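Local coordinates for thiamine pyrophosphokinase (Saccharomyces cerevisiae, PDB 1IG0), which catalyses the transfer of pyrophosphate from ATP to thiamine, making thiamine diphosphate and AMP, as a homodimer, at residues M1-G15 with T265-T277. Sequence-based numbering, arbitrary orientation.
With VIB (3-(4-amino-2-methyl-pyrimidin-5-ylmethyl)-5-(2-hydroxy-ethyl)-4-methyl-thiazol-3-ium), chain C.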
ATOM      1  N   MET B   1      -5.444  -7.735 -32.263  1.00 45.49           N
ATOM      2  CA  MET B   1      -6.315  -8.297 -31.189  1.00 44.38           C
ATOM      3  C   MET B   1      -5.477  -9.200 -30.291  1.00 42.66           C
ATOM      4  O   MET B   1      -5.899  -9.583 -29.198  1.00 42.24           O
ATOM      5  CB  MET B   1      -7.450  -9.110 -31.811  1.00 46.88           C
ATOM      6  CG  MET B   1      -7.071 -10.552 -32.108  1.00 48.94           C
ATOM      7  SD  MET B   1      -7.969 -11.262 -33.492  1.00 53.01           S
ATOM      8  CE  MET B   1      -6.733 -11.129 -34.774  1.00 51.56           C
ATOM      9  N   SER B   2      -4.291  -9.547 -30.774  1.00 40.37           N
ATOM     10  CA  SER B   2      -3.381 -10.400 -30.029  1.00 38.43           C
ATOM     11  C   SER B   2      -2.724  -9.594 -28.920  1.00 36.44           C
ATOM     12  O   SER B   2      -2.513  -8.388 -29.056  1.00 35.33           O
ATOM     13  CB  SER B   2      -2.300 -10.959 -30.957  1.00 39.29           C
ATOM     14  OG  SER B   2      -1.445  -9.927 -31.418  1.00 40.43           O
ATOM     15  N   GLU B   3      -2.407 -10.264 -27.820  1.00 34.52           N
ATOM     16  CA  GLU B   3      -1.756  -9.606 -26.700  1.00 33.05           C
ATOM     17  C   GLU B   3      -0.340  -9.266 -27.137  1.00 31.80           C
ATOM     18  O   GLU B   3       0.324 -10.075 -27.786  1.00 30.73           O
ATOM     19  CB  GLU B   3      -1.707 -10.542 -25.494  1.00 33.07           C
ATOM     20  CG  GLU B   3      -1.075  -9.929 -24.255  1.00 33.28           C
ATOM     21  CD  GLU B   3      -0.852 -10.952 -23.163  1.00 33.76           C
ATOM     22  OE1 GLU B   3      -1.756 -11.788 -22.956  1.00 32.52           O
ATOM     23  OE2 GLU B   3       0.216 -10.917 -22.513  1.00 32.92           O
ATOM     24  N   GLU B   4       0.123  -8.071 -26.795  1.00 31.09           N
ATOM     25  CA  GLU B   4       1.473  -7.679 -27.164  1.00 30.87           C
ATOM     26  C   GLU B   4       2.131  -6.781 -26.128  1.00 29.13           C
ATOM     27  O   GLU B   4       1.465  -6.052 -25.393  1.00 27.63           O
ATOM     28  CB  GLU B   4       1.483  -6.972 -28.523  1.00 32.81           C
ATOM     29  CG  GLU B   4       2.891  -6.743 -29.072  1.00 36.90           C
ATOM     30  CD  GLU B   4       2.906  -6.008 -30.400  1.00 39.03           C
ATOM     31  OE1 GLU B   4       3.999  -5.879 -30.992  1.00 40.44           O
ATOM     32  OE2 GLU B   4       1.832  -5.555 -30.851  1.00 40.34           O
ATOM     33  N   CYS B   5       3.452  -6.860 -26.080  1.00 28.41           N
ATOM     34  CA  CYS B   5       4.259  -6.065 -25.169  1.00 26.73           C
ATOM     35  C   CYS B   5       5.572  -5.805 -25.881  1.00 26.60           C
ATOM     36  O   CYS B   5       6.258  -6.740 -26.291  1.00 25.93           O
ATOM     37  CB  CYS B   5       4.521  -6.826 -23.866  1.00 27.69           C
ATOM     38  SG  CYS B   5       5.634  -5.957 -22.726  1.00 28.56           S
ATOM     39  N   ILE B   6       5.915  -4.534 -26.045  1.00 25.38           N
ATOM     40  CA  ILE B   6       7.152  -4.181 -26.722  1.00 25.95           C
ATOM     41  C   ILE B   6       8.022  -3.313 -25.834  1.00 25.40           C
ATOM     42  O   ILE B   6       7.518  -2.532 -25.028  1.00 24.48           O
ATOM     43  CB  ILE B   6       6.881  -3.418 -28.034  1.00 27.32           C
ATOM     44  CG1 ILE B   6       6.232  -2.066 -27.729  1.00 27.29           C
ATOM     45  CG2 ILE B   6       5.981  -4.248 -28.938  1.00 28.20           C
ATOM     46  CD1 ILE B   6       6.087  -1.170 -28.942  1.00 28.68           C
ATOM     47  N   GLU B   7       9.334  -3.459 -25.981  1.00 24.30           N
ATOM     48  CA  GLU B   7      10.274  -2.673 -25.200  1.00 23.74           C
ATOM     49  C   GLU B   7      10.785  -1.547 -26.085  1.00 22.96           C
ATOM     50  O   GLU B   7      11.489  -1.783 -27.066  1.00 23.02           O
ATOM     51  CB  GLU B   7      11.437  -3.546 -24.730  1.00 25.14           C
ATOM     52  CG  GLU B   7      12.337  -2.862 -23.718  1.00 27.76           C
ATOM     53  CD  GLU B   7      13.414  -3.780 -23.186  1.00 29.64           C
ATOM     54  OE1 GLU B   7      13.077  -4.893 -22.733  1.00 29.98           O
ATOM     55  OE2 GLU B   7      14.597  -3.383 -23.213  1.00 31.03           O
ATOM     56  N   ASN B   8      10.409  -0.323 -25.736  1.00 21.10           N
ATOM     57  CA  ASN B   8      10.807   0.856 -26.493  1.00 20.50           C
ATOM     58  C   ASN B   8      12.180   1.368 -26.125  1.00 20.36           C
ATOM     59  O   ASN B   8      12.726   1.029 -25.074  1.00 19.71           O
ATOM     60  CB  ASN B   8       9.832   2.013 -26.242  1.00 20.57           C
ATOM     61  CG  ASN B   8       8.539   1.870 -26.996  1.00 19.61           C
ATOM     62  OD1 ASN B   8       8.537   1.734 -28.217  1.00 19.67           O
ATOM     63  ND2 ASN B   8       7.423   1.916 -26.276  1.00 20.13           N
ATOM     64  N   PRO B   9      12.772   2.186 -27.011  1.00 20.66           N
ATOM     65  CA  PRO B   9      14.088   2.744 -26.706  1.00 20.72           C
ATOM     66  C   PRO B   9      13.766   3.764 -25.609  1.00 21.44           C
ATOM     67  O   PRO B   9      12.593   3.980 -25.303  1.00 21.13           O
ATOM     68  CB  PRO B   9      14.510   3.387 -28.026  1.00 20.47           C
ATOM     69  CG  PRO B   9      13.199   3.718 -28.690  1.00 20.78           C
ATOM     70  CD  PRO B   9      12.369   2.499 -28.393  1.00 20.59           C
ATOM     71  N   GLU B  10      14.773   4.408 -25.034  1.00 21.32           N
ATOM     72  CA  GLU B  10      14.518   5.347 -23.945  1.00 22.80           C
ATOM     73  C   GLU B  10      13.638   6.561 -24.254  1.00 22.45           C
ATOM     74  O   GLU B  10      12.998   7.105 -23.351  1.00 21.70           O
ATOM     75  CB  GLU B  10      15.845   5.809 -23.347  1.00 23.59           C
ATOM     76  CG  GLU B  10      15.814   5.925 -21.835  1.00 26.72           C
ATOM     77  CD  GLU B  10      15.236   4.686 -21.168  1.00 25.99           C
ATOM     78  OE1 GLU B  10      15.681   3.561 -21.481  1.00 27.08           O
ATOM     79  OE2 GLU B  10      14.331   4.839 -20.324  1.00 27.06           O
ATOM     80  N   ARG B  11      13.596   6.990 -25.510  1.00 22.27           N
ATOM     81  CA  ARG B  11      12.776   8.142 -25.879  1.00 22.51           C
ATOM     82  C   ARG B  11      12.109   8.013 -27.246  1.00 22.85           C
ATOM     83  O   ARG B  11      12.770   7.742 -28.249  1.00 22.73           O
ATOM     84  CB  ARG B  11      13.617   9.423 -25.846  1.00 22.49           C
ATOM     85  CG  ARG B  11      14.009   9.905 -24.452  1.00 22.30           C
ATOM     86  CD  ARG B  11      12.838  10.574 -23.745  1.00 23.24           C
ATOM     87  NE  ARG B  11      13.204  11.092 -22.427  1.00 22.86           N
ATOM     88  CZ  ARG B  11      13.443  10.335 -21.362  1.00 23.43           C
ATOM     89  NH1 ARG B  11      13.354   9.014 -21.443  1.00 21.81           N
ATOM     90  NH2 ARG B  11      13.781  10.901 -20.210  1.00 22.59           N
ATOM     91  N   ILE B  12      10.795   8.216 -27.279  1.00 23.18           N
ATOM     92  CA  ILE B  12      10.033   8.146 -28.522  1.00 23.71           C
ATOM     93  C   ILE B  12       8.996   9.263 -28.534  1.00 24.68           C
ATOM     94  O   ILE B  12       8.839  10.000 -27.558  1.00 23.86           O
ATOM     95  CB  ILE B  12       9.253   6.813 -28.660  1.00 23.55           C
ATOM     96  CG1 ILE B  12       8.120   6.765 -27.627  1.00 24.33           C
ATOM     97  CG2 ILE B  12      10.190   5.629 -28.472  1.00 24.80           C
ATOM     98  CD1 ILE B  12       7.144   5.612 -27.823  1.00 24.61           C
ATOM     99  N   LYS B  13       8.294   9.379 -29.655  1.00 26.31           N
ATOM    100  CA  LYS B  13       7.228  10.355 -29.816  1.00 29.20           C
ATOM    101  C   LYS B  13       6.007   9.528 -30.190  1.00 31.01           C
ATOM    102  O   LYS B  13       6.066   8.680 -31.077  1.00 30.66           O
ATOM    103  CB  LYS B  13       7.530  11.339 -30.949  1.00 29.48           C
ATOM    104  CG  LYS B  13       8.452  12.499 -30.585  1.00 31.78           C
ATOM    105  CD  LYS B  13       8.534  13.489 -31.748  1.00 33.33           C
ATOM    106  CE  LYS B  13       9.280  14.764 -31.379  1.00 35.50           C
ATOM    107  NZ  LYS B  13      10.680  14.500 -30.958  1.00 37.01           N
ATOM    108  N   ILE B  14       4.907   9.758 -29.497  1.00 33.45           N
ATOM    109  CA  ILE B  14       3.700   9.024 -29.787  1.00 36.44           C
ATOM    110  C   ILE B  14       2.908   9.882 -30.731  1.00 38.92           C
ATOM    111  O   ILE B  14       3.234  11.052 -30.963  1.00 40.36           O
ATOM    112  CB  ILE B  14       2.866   8.744 -28.517  1.00 35.90           C
ATOM    113  CG1 ILE B  14       2.219  10.038 -27.977  1.00 35.66           C
ATOM    114  CG2 ILE B  14       3.759   8.142 -27.450  1.00 35.50           C
ATOM    115  CD1 ILE B  14       1.384   9.830 -26.736  1.00 35.33           C
ATOM    116  N   GLY B  15       1.878   9.318 -31.329  1.00 41.95           N
ATOM    117  CA  GLY B  15       1.110  10.158 -32.241  1.00 45.10           C
ATOM    118  C   GLY B  15      -0.374  10.305 -31.854  1.00 47.49           C
ATOM    119  O   GLY B  15      -0.753  10.037 -30.753  1.00 48.43           O
ATOM    120  N   THR B 265      -1.189   1.271 -24.711  1.00 22.08           N
ATOM    121  CA  THR B 265      -0.392   2.318 -24.095  1.00 21.32           C
ATOM    122  C   THR B 265       0.627   2.741 -25.139  1.00 22.13           C
ATOM    123  O   THR B 265       1.061   1.930 -25.957  1.00 21.94           O
ATOM    124  CB  THR B 265       0.368   1.835 -22.843  1.00 20.11           C
ATOM    125  OG1 THR B 265       1.365   0.876 -23.219  1.00 18.47           O
ATOM    126  CG2 THR B 265      -0.595   1.217 -21.848  1.00 17.97           C
ATOM    127  N   ARG B 266       0.977   4.019 -25.122  1.00 22.63           N
ATOM    128  CA  ARG B 266       1.961   4.570 -26.041  1.00 22.54           C
ATOM    129  C   ARG B 266       2.805   5.533 -25.221  1.00 21.44           C
ATOM    130  O   ARG B 266       2.274   6.453 -24.603  1.00 21.99           O
ATOM    131  CB  ARG B 266       1.276   5.331 -27.185  1.00 23.71           C
ATOM    132  CG  ARG B 266       0.439   4.474 -28.121  1.00 26.34           C
ATOM    133  CD  ARG B 266      -0.118   5.318 -29.266  1.00 29.38           C
ATOM    134  NE  ARG B 266      -0.856   4.517 -30.241  1.00 32.95           N
ATOM    135  CZ  ARG B 266      -1.404   5.005 -31.351  1.00 34.97           C
ATOM    136  NH1 ARG B 266      -1.303   6.296 -31.638  1.00 36.29           N
ATOM    137  NH2 ARG B 266      -2.061   4.199 -32.176  1.00 36.73           N
ATOM    138  N   GLY B 267       4.113   5.313 -25.190  1.00 19.61           N
ATOM    139  CA  GLY B 267       4.968   6.206 -24.432  1.00 19.25           C
ATOM    140  C   GLY B 267       5.541   5.632 -23.151  1.00 18.52           C
ATOM    141  O   GLY B 267       6.097   6.369 -22.341  1.00 19.41           O
ATOM    142  N   LEU B 268       5.395   4.326 -22.955  1.00 19.16           N
ATOM    143  CA  LEU B 268       5.941   3.663 -21.775  1.00 18.35           C
ATOM    144  C   LEU B 268       7.099   2.786 -22.245  1.00 18.32           C
ATOM    145  O   LEU B 268       7.041   2.218 -23.336  1.00 18.56           O
ATOM    146  CB  LEU B 268       4.874   2.794 -21.098  1.00 18.97           C
ATOM    147  CG  LEU B 268       3.681   3.478 -20.422  1.00 19.51           C
ATOM    148  CD1 LEU B 268       2.693   2.420 -19.946  1.00 19.05           C
ATOM    149  CD2 LEU B 268       4.162   4.326 -19.251  1.00 20.28           C
ATOM    150  N   LYS B 269       8.147   2.686 -21.431  1.00 18.42           N
ATOM    151  CA  LYS B 269       9.308   1.870 -21.780  1.00 18.12           C
ATOM    152  C   LYS B 269       8.824   0.520 -22.291  1.00 18.86           C
ATOM    153  O   LYS B 269       9.388  -0.044 -23.227  1.00 18.53           O
ATOM    154  CB  LYS B 269      10.210   1.679 -20.560  1.00 17.93           C
ATOM    155  CG  LYS B 269      11.431   0.806 -20.816  1.00 19.03           C
ATOM    156  CD  LYS B 269      12.363   1.389 -21.868  1.00 19.79           C
ATOM    157  CE  LYS B 269      13.582   0.493 -22.056  1.00 20.01           C
ATOM    158  NZ  LYS B 269      14.500   1.005 -23.110  1.00 21.51           N
ATOM    159  N   TRP B 270       7.769   0.015 -21.661  1.00 18.95           N
ATOM    160  CA  TRP B 270       7.159  -1.245 -22.048  1.00 19.24           C
ATOM    161  C   TRP B 270       5.695  -0.964 -22.373  1.00 19.63           C
ATOM    162  O   TRP B 270       4.859  -0.863 -21.474  1.00 19.33           O
ATOM    163  CB  TRP B 270       7.267  -2.261 -20.908  1.00 19.71           C
ATOM    164  CG  TRP B 270       8.658  -2.791 -20.722  1.00 18.98           C
ATOM    165  CD1 TRP B 270       9.239  -3.830 -21.393  1.00 19.84           C
ATOM    166  CD2 TRP B 270       9.651  -2.289 -19.820  1.00 19.35           C
ATOM    167  NE1 TRP B 270      10.536  -4.004 -20.967  1.00 19.68           N
ATOM    168  CE2 TRP B 270      10.817  -3.068 -20.005  1.00 18.84           C
ATOM    169  CE3 TRP B 270       9.675  -1.248 -18.882  1.00 18.61           C
ATOM    170  CZ2 TRP B 270      11.991  -2.847 -19.275  1.00 19.67           C
ATOM    171  CZ3 TRP B 270      10.847  -1.027 -18.155  1.00 18.71           C
ATOM    172  CH2 TRP B 270      11.988  -1.821 -18.361  1.00 18.39           C
ATOM    173  N   ASP B 271       5.401  -0.805 -23.662  1.00 18.73           N
ATOM    174  CA  ASP B 271       4.036  -0.540 -24.108  1.00 20.00           C
ATOM    175  C   ASP B 271       3.304  -1.850 -24.351  1.00 20.36           C
ATOM    176  O   ASP B 271       3.896  -2.823 -24.819  1.00 21.42           O
ATOM    177  CB  ASP B 271       4.027   0.286 -25.397  1.00 19.09           C
ATOM    178  CG  ASP B 271       4.163   1.774 -25.143  1.00 18.72           C
ATOM    179  OD1 ASP B 271       3.627   2.256 -24.122  1.00 19.30           O
ATOM    180  OD2 ASP B 271       4.787   2.468 -25.971  1.00 20.41           O
ATOM    181  N   VAL B 272       2.013  -1.868 -24.039  1.00 20.66           N
ATOM    182  CA  VAL B 272       1.209  -3.069 -24.215  1.00 21.10           C
ATOM    183  C   VAL B 272      -0.060  -2.820 -25.023  1.00 21.84           C
ATOM    184  O   VAL B 272      -0.472  -1.678 -25.219  1.00 22.30           O
ATOM    185  CB  VAL B 272       0.815  -3.671 -22.847  1.00 20.95           C
ATOM    186  CG1 VAL B 272       2.061  -4.079 -22.084  1.00 22.38           C
ATOM    187  CG2 VAL B 272       0.021  -2.662 -22.042  1.00 20.22           C
ATOM    188  N   LYS B 273      -0.663  -3.906 -25.500  1.00 22.73           N
ATOM    189  CA  LYS B 273      -1.897  -3.856 -26.286  1.00 24.23           C
ATOM    190  C   LYS B 273      -2.699  -5.117 -25.980  1.00 23.25           C
ATOM    191  O   LYS B 273      -2.124  -6.199 -25.875  1.00 22.12           O
ATOM    192  CB  LYS B 273      -1.583  -3.803 -27.785  1.00 26.23           C
ATOM    193  CG  LYS B 273      -0.755  -2.600 -28.204  1.00 29.58           C
ATOM    194  CD  LYS B 273      -0.487  -2.567 -29.706  1.00 32.29           C
ATOM    195  CE  LYS B 273      -1.752  -2.296 -30.506  1.00 33.22           C
ATOM    196  NZ  LYS B 273      -1.442  -1.615 -31.798  1.00 36.20           N
ATOM    197  N   ASN B 274      -4.018  -4.979 -25.842  1.00 23.77           N
ATOM    198  CA  ASN B 274      -4.883  -6.120 -25.537  1.00 24.38           C
ATOM    199  C   ASN B 274      -4.188  -6.929 -24.446  1.00 23.36           C
ATOM    200  O   ASN B 274      -4.066  -8.151 -24.535  1.00 23.93           O
ATOM    201  CB  ASN B 274      -5.078  -6.982 -26.788  1.00 26.71           C
ATOM    202  CG  ASN B 274      -5.528  -6.172 -27.989  1.00 29.13           C
ATOM    203  OD1 ASN B 274      -6.511  -5.435 -27.922  1.00 32.23           O
ATOM    204  ND2 ASN B 274      -4.808  -6.305 -29.099  1.00 30.35           N
ATOM    205  N   TRP B 275      -3.746  -6.217 -23.414  1.00 21.99           N
ATOM    206  CA  TRP B 275      -2.999  -6.790 -22.301  1.00 20.19           C
ATOM    207  C   TRP B 275      -3.822  -6.880 -21.013  1.00 20.73           C
ATOM    208  O   TRP B 275      -4.040  -5.874 -20.337  1.00 20.35           O
ATOM    209  CB  TRP B 275      -1.771  -5.908 -22.062  1.00 19.57           C
ATOM    210  CG  TRP B 275      -0.625  -6.550 -21.362  1.00 19.56           C
ATOM    211  CD1 TRP B 275       0.315  -7.372 -21.912  1.00 18.39           C
ATOM    212  CD2 TRP B 275      -0.251  -6.372 -19.991  1.00 19.03           C
ATOM    213  NE1 TRP B 275       1.258  -7.709 -20.974  1.00 18.92           N
ATOM    214  CE2 TRP B 275       0.935  -7.109 -19.785  1.00 19.90           C
ATOM    215  CE3 TRP B 275      -0.801  -5.657 -18.919  1.00 19.18           C
ATOM    216  CZ2 TRP B 275       1.583  -7.155 -18.545  1.00 19.28           C
ATOM    217  CZ3 TRP B 275      -0.154  -5.701 -17.684  1.00 18.94           C
ATOM    218  CH2 TRP B 275       1.026  -6.445 -17.511  1.00 19.64           C
ATOM    219  N   PRO B 276      -4.295  -8.086 -20.661  1.00 20.01           N
ATOM    220  CA  PRO B 276      -5.088  -8.239 -19.435  1.00 19.95           C
ATOM    221  C   PRO B 276      -4.230  -7.933 -18.208  1.00 18.50           C
ATOM    222  O   PRO B 276      -3.064  -8.317 -18.156  1.00 19.03           O
ATOM    223  CB  PRO B 276      -5.512  -9.706 -19.478  1.00 19.78           C
ATOM    224  CG  PRO B 276      -5.545 -10.014 -20.941  1.00 21.29           C
ATOM    225  CD  PRO B 276      -4.292  -9.338 -21.437  1.00 19.45           C
ATOM    226  N   THR B 277      -4.800  -7.245 -17.222  1.00 18.31           N
ATOM    227  CA  THR B 277      -4.050  -6.915 -16.014  1.00 18.45           C
ATOM    228  C   THR B 277      -4.868  -7.203 -14.758  1.00 18.84           C
ATOM    229  O   THR B 277      -6.051  -6.865 -14.682  1.00 19.32           O
ATOM    230  CB  THR B 277      -3.606  -5.431 -16.017  1.00 17.36           C
ATOM    231  OG1 THR B 277      -2.761  -5.178 -14.886  1.00 15.92           O
ATOM    232  CG2 THR B 277      -4.818  -4.504 -15.977  1.00 17.84           C
TER
HETATM  233  CM2 VIB C 702       4.298  -4.687 -19.201  1.00 19.59           C
HETATM  234  N4A VIB C 702       9.055  -5.762 -18.328  1.00 17.96           N
HETATM  235  CM4 VIB C 702      11.880  -3.120 -15.004  1.00 20.38           C
HETATM  236  O1  VIB C 702      10.928  -5.146 -10.841  1.00 27.41           O
HETATM  237  C7  VIB C 702      12.111  -4.524 -11.355  1.00 24.95           C
HETATM  238  C6  VIB C 702      12.455  -5.129 -12.741  1.00 22.69           C
HETATM  239  C2  VIB C 702       9.147  -5.461 -14.784  1.00 19.66           C
HETATM  240  S1  VIB C 702       9.899  -6.357 -13.428  1.00 20.79           S
HETATM  241  C5  VIB C 702      11.211  -5.135 -13.625  1.00 21.35           C
HETATM  242  C4  VIB C 702      10.938  -4.253 -14.624  1.00 20.13           C
HETATM  243  N3  VIB C 702       9.816  -4.483 -15.214  1.00 20.03           N
HETATM  244  C7A VIB C 702       9.292  -3.659 -16.340  1.00 17.97           C
HETATM  245  C4A VIB C 702       7.928  -4.964 -18.048  1.00 17.20           C
HETATM  246  N3A VIB C 702       6.719  -5.208 -18.737  1.00 19.14           N
HETATM  247  C2A VIB C 702       5.584  -4.426 -18.470  1.00 18.92           C
HETATM  248  N1A VIB C 702       5.660  -3.394 -17.516  1.00 19.07           N
HETATM  249  C6A VIB C 702       6.865  -3.148 -16.828  1.00 17.72           C
HETATM  250  C5A VIB C 702       8.005  -3.928 -17.089  1.00 18.36           C
HETATM  251  O   HOH W   1       2.688  -9.670 -23.350  1.00 43.72           O
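Glu7 and Trp270 lie side by side in a non-hydrogen-bonded pair where strand 4-7 runs antiparallel to strand 270-272. Trp270 NE1 gives a bent bond to Glu7 OE1 (3.2 Å, 140°), meeting it from above the carboxylate plane; Tyr123 of the second subunit also bonds this oxygen. One face of the indole takes Lys269 CG, the opposite face thiamine, with Trp270 CG 3.5 Å from VIB C4A. With an alanine here in place of the indole, the pyrimidine would probably lose its flat wall and Glu7 OE1 the indole N-H. On the face shared with Trp270, Cys5 SG (4.0 Å) and Val272 CG1 meet methyl CM2 of VIB; past the corner at 273-274 the Trp275 ring turns one face to it. Asn8 ND2 reaches the loop 267-269, straight to Leu268 O (3.0 Å, 165°), and weakly Asp271 OD2. Asp271 ties this loop to strand 260-266, OD2 taking Gly267 N on its syn lone pair while Thr265 OG1 and Leu268 N reach OD1 from opposite faces. Lys269, bent at chi2 (62°), hydrogen-bonds Asn8 O through NZ (2.6 Å) and salt-bridges Glu10 OE1; Glu10 OE2 pairs with Arg289. The N-terminal segment thus completes a two-stranded antiparallel ribbon walling the thiamine pocket at the dimer interface.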